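Local atomic coordinates of betaine aldehyde dehydrogenase (Staphylococcus aureus subsp. aureus COL, PDB entry 4QTO), a protein that oxidises betaine aldehyde to glycine betaine with NAD as cofactor, as a member of the aldehyde dehydrogenase family. Residues 316-321 against 421-426. Sequence-based numbering, arbitrary orientation.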
ATOM      1  N   GLY A 316      -9.305  -1.955  31.975  1.00 12.01           N
ATOM      2  CA  GLY A 316      -9.452  -0.555  32.294  1.00 11.58           C
ATOM      3  C   GLY A 316      -9.280  -0.375  33.771  1.00 11.20           C
ATOM      4  O   GLY A 316     -10.240  -0.039  34.486  1.00 12.65           O
ATOM      5  N   SER A 317      -8.049  -0.560  34.242  1.00 10.69           N
ATOM      6  CA  SER A 317      -7.827  -0.458  35.666  1.00 12.32           C
ATOM      7  C   SER A 317      -7.689   0.959  36.197  1.00 12.40           C
ATOM      8  O   SER A 317      -7.784   1.149  37.418  1.00 13.38           O
ATOM      9  CB  SER A 317      -6.552  -1.206  36.052  1.00 14.70           C
ATOM     10  OG  SER A 317      -5.411  -0.575  35.527  1.00 16.11           O
ATOM     11  N   ARG A 318      -7.447   1.937  35.320  1.00 10.85           N
ATOM     12  CA  ARG A 318      -7.217   3.300  35.743  1.00 11.55           C
ATOM     13  C   ARG A 318      -8.352   4.200  35.270  1.00 11.72           C
ATOM     14  O   ARG A 318      -8.325   4.716  34.151  1.00 10.94           O
ATOM     15  CB  ARG A 318      -5.879   3.819  35.258  1.00 11.96           C
ATOM     16  CG  ARG A 318      -5.527   5.170  35.828  1.00 12.23           C
ATOM     17  CD  ARG A 318      -4.209   5.699  35.316  1.00 13.41           C
ATOM     18  NE  ARG A 318      -3.877   6.932  36.016  1.00 13.83           N
ATOM     19  CZ  ARG A 318      -2.717   7.562  35.878  1.00 15.31           C
ATOM     20  NH1 ARG A 318      -1.808   7.095  35.038  1.00 14.26           N
ATOM     21  NH2 ARG A 318      -2.462   8.661  36.581  1.00 16.65           N
ATOM     22  N   ILE A 319      -9.340   4.395  36.135  1.00 10.69           N
ATOM     23  CA  ILE A 319     -10.486   5.223  35.742  1.00 10.08           C
ATOM     24  C   ILE A 319     -10.152   6.675  36.051  1.00 10.94           C
ATOM     25  O   ILE A 319      -9.685   7.012  37.155  1.00 10.90           O
ATOM     26  CB  ILE A 319     -11.778   4.808  36.429  1.00 10.82           C
ATOM     27  CG1 ILE A 319     -12.152   3.364  36.043  1.00 11.38           C
ATOM     28  CG2 ILE A 319     -12.889   5.803  36.087  1.00 11.81           C
ATOM     29  CD1 ILE A 319     -13.203   2.724  36.889  1.00 12.64           C
ATOM     30  N   LEU A 320     -10.343   7.536  35.063  1.00 10.36           N
ATOM     31  CA  LEU A 320     -10.124   8.979  35.168  1.00 10.60           C
ATOM     32  C   LEU A 320     -11.477   9.605  34.890  1.00 10.50           C
ATOM     33  O   LEU A 320     -11.999   9.497  33.782  1.00 10.65           O
ATOM     34  CB  LEU A 320      -9.091   9.470  34.175  1.00 11.75           C
ATOM     35  CG  LEU A 320      -7.681   8.995  34.412  1.00 14.70           C
ATOM     36  CD1 LEU A 320      -6.756   9.170  33.239  1.00 15.77           C
ATOM     37  CD2 LEU A 320      -7.139   9.743  35.594  1.00 19.43           C
ATOM     38  N   VAL A 321     -12.081  10.232  35.906  1.00 10.01           N
ATOM     39  CA  VAL A 321     -13.453  10.754  35.777  1.00  9.95           C
ATOM     40  C   VAL A 321     -13.468  12.250  36.073  1.00  9.97           C
ATOM     41  O   VAL A 321     -12.776  12.753  36.983  1.00 10.23           O
ATOM     42  CB  VAL A 321     -14.443   9.976  36.687  1.00 10.24           C
ATOM     43  CG1 VAL A 321     -14.066  10.082  38.147  1.00 11.64           C
ATOM     44  CG2 VAL A 321     -15.873  10.454  36.463  1.00 10.99           C
ATOM     45  N   THR A 421      -8.763   1.743  40.076  1.00 12.39           N
ATOM     46  CA  THR A 421      -8.538   2.966  40.848  1.00 13.46           C
ATOM     47  C   THR A 421      -9.369   4.054  40.173  1.00 13.16           C
ATOM     48  O   THR A 421      -9.652   3.956  38.966  1.00 11.91           O
ATOM     49  CB  THR A 421      -7.058   3.429  40.863  1.00 14.04           C
ATOM     50  OG1 THR A 421      -6.550   3.528  39.516  1.00 13.98           O
ATOM     51  CG2 THR A 421      -6.206   2.470  41.645  1.00 16.50           C
ATOM     52  N   VAL A 422      -9.738   5.076  40.922  1.00 12.57           N
ATOM     53  CA  VAL A 422     -10.501   6.195  40.405  1.00 12.76           C
ATOM     54  C   VAL A 422      -9.784   7.495  40.767  1.00 13.39           C
ATOM     55  O   VAL A 422      -9.554   7.767  41.961  1.00 15.32           O
ATOM     56  CB  VAL A 422     -11.953   6.238  40.960  1.00 13.66           C
ATOM     57  CG1 VAL A 422     -12.745   7.354  40.289  1.00 14.01           C
ATOM     58  CG2 VAL A 422     -12.673   4.903  40.714  1.00 14.17           C
ATOM     59  N   GLU A 423      -9.481   8.304  39.760  1.00 12.31           N
ATOM     60  CA  GLU A 423      -8.856   9.609  39.932  1.00 13.05           C
ATOM     61  C   GLU A 423      -9.738  10.623  39.261  1.00 13.53           C
ATOM     62  O   GLU A 423     -10.354  10.318  38.226  1.00 11.60           O
ATOM     63  CB  GLU A 423      -7.502   9.696  39.220  1.00 13.63           C
ATOM     64  CG  GLU A 423      -6.361   8.940  39.880  1.00 14.89           C
ATOM     65  CD  GLU A 423      -5.247   8.686  38.879  1.00 16.18           C
ATOM     66  OE1 GLU A 423      -4.310   9.498  38.776  1.00 17.23           O
ATOM     67  OE2 GLU A 423      -5.411   7.730  38.089  1.00 14.64           O
ATOM     68  N   GLY A 424      -9.756  11.834  39.794  1.00 12.06           N
ATOM     69  CA  GLY A 424     -10.518  12.894  39.159  1.00 12.77           C
ATOM     70  C   GLY A 424      -9.641  13.777  38.281  1.00 13.78           C
ATOM     71  O   GLY A 424      -8.413  13.855  38.482  1.00 15.19           O
ATOM     72  N   PHE A 425     -10.256  14.443  37.305  1.00 12.95           N
ATOM     73  CA  PHE A 425      -9.555  15.434  36.482  1.00 12.19           C
ATOM     74  C   PHE A 425     -10.475  16.634  36.268  1.00 13.17           C
ATOM     75  O   PHE A 425     -11.702  16.492  36.226  1.00 12.15           O
ATOM     76  CB  PHE A 425      -9.072  14.894  35.154  1.00 12.21           C
ATOM     77  CG  PHE A 425     -10.165  14.499  34.201  1.00 11.51           C
ATOM     78  CD1 PHE A 425     -10.749  15.457  33.371  1.00 11.50           C
ATOM     79  CD2 PHE A 425     -10.605  13.189  34.115  1.00 11.49           C
ATOM     80  CE1 PHE A 425     -11.748  15.100  32.479  1.00 10.79           C
ATOM     81  CE2 PHE A 425     -11.586  12.826  33.216  1.00 10.67           C
ATOM     82  CZ  PHE A 425     -12.157  13.784  32.398  1.00 10.19           C
ATOM     83  N   GLU A 426      -9.897  17.816  36.103  1.00 13.40           N
ATOM     84  CA  GLU A 426     -10.709  19.016  35.962  1.00 15.65           C
ATOM     85  C   GLU A 426     -11.042  19.328  34.507  1.00 16.48           C
ATOM     86  O   GLU A 426     -12.187  19.644  34.169  1.00 19.36           O
ATOM     87  CB  GLU A 426      -9.985  20.200  36.601  1.00 17.24           C
ATOM     88  CG  GLU A 426     -10.781  21.476  36.665  1.00 21.17           C
ATOM     89  CD  GLU A 426     -12.031  21.370  37.549  1.00 25.28           C
ATOM     90  OE1 GLU A 426     -12.059  20.564  38.517  1.00 23.69           O
ATOM     91  OE2 GLU A 426     -12.965  22.139  37.267  1.00 36.00           O
TER
HETATM   92  O   HOH W   1      -5.116   1.427  38.558  1.00 20.42           O
HETATM   93  O   HOH W   2      -7.369   5.880  38.553  1.00 14.15           O
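Arg318 and Glu423 join side chains across two neighbouring parallel strands, 318-322 and 419-425, in the seven-stranded mixed sheet of the aldehyde dehydrogenase catalytic domain. Parallel pairing is established by the alternation of five backbone bonds: Thr421 N to Ser317 O, Ile319 N to Thr421 O, Glu423 N to Ile319 O and Val321 N to Glu423 O, each 2.9 Å, and a fifth. This last, from Phe425 N to Val321 O, lengthens to 3.1 Å, and its donor stands 39° above the carbonyl plane. Several of these carbonyls also receive a CA-H, as when Gly424 CA meets Val321 O at 3.1 Å.

On the face bearing Arg318, Leu320 and Glu423, the salt bridge is bidentate and side-on. Arg318 NE reaches Glu423 OE2 at 2.7 Å and NH2 reaches OE1 at 3.0 Å, each oxygen offering its syn lone pair, with guanidinium and carboxylate planes only 8° apart. The arginine chain is extended, CG lying opposite the backbone N (chi1 -173°), which carries the guanidinium out to the carboxylate. NH2 also bonds Thr406 OG1, and NH1 bonds Asp437 O; these two bonds hold the guanidinium. Leu320 CD2 packs alongside the glutamate chain. Beside Leu320, Phe425 closes the end of the strand pair, turning its ring edge to Leu320 O, and Phe289 meets that ring edge-to-face.

On the other face, covered by helix 323-337, Val321 CG1 touches Val422 CG1 at 3.7 Å; Val321 also touches Lys326 and Phe329, and Val422 touches Glu330.

Two waters complete the polar network: one donates to both Ser317 O and Thr421 OG1, while the other accepts from Thr421 OG1, donates to Ile319 O and helps hold the carboxylate by donating, at 2.7 Å, to Glu423 OE2.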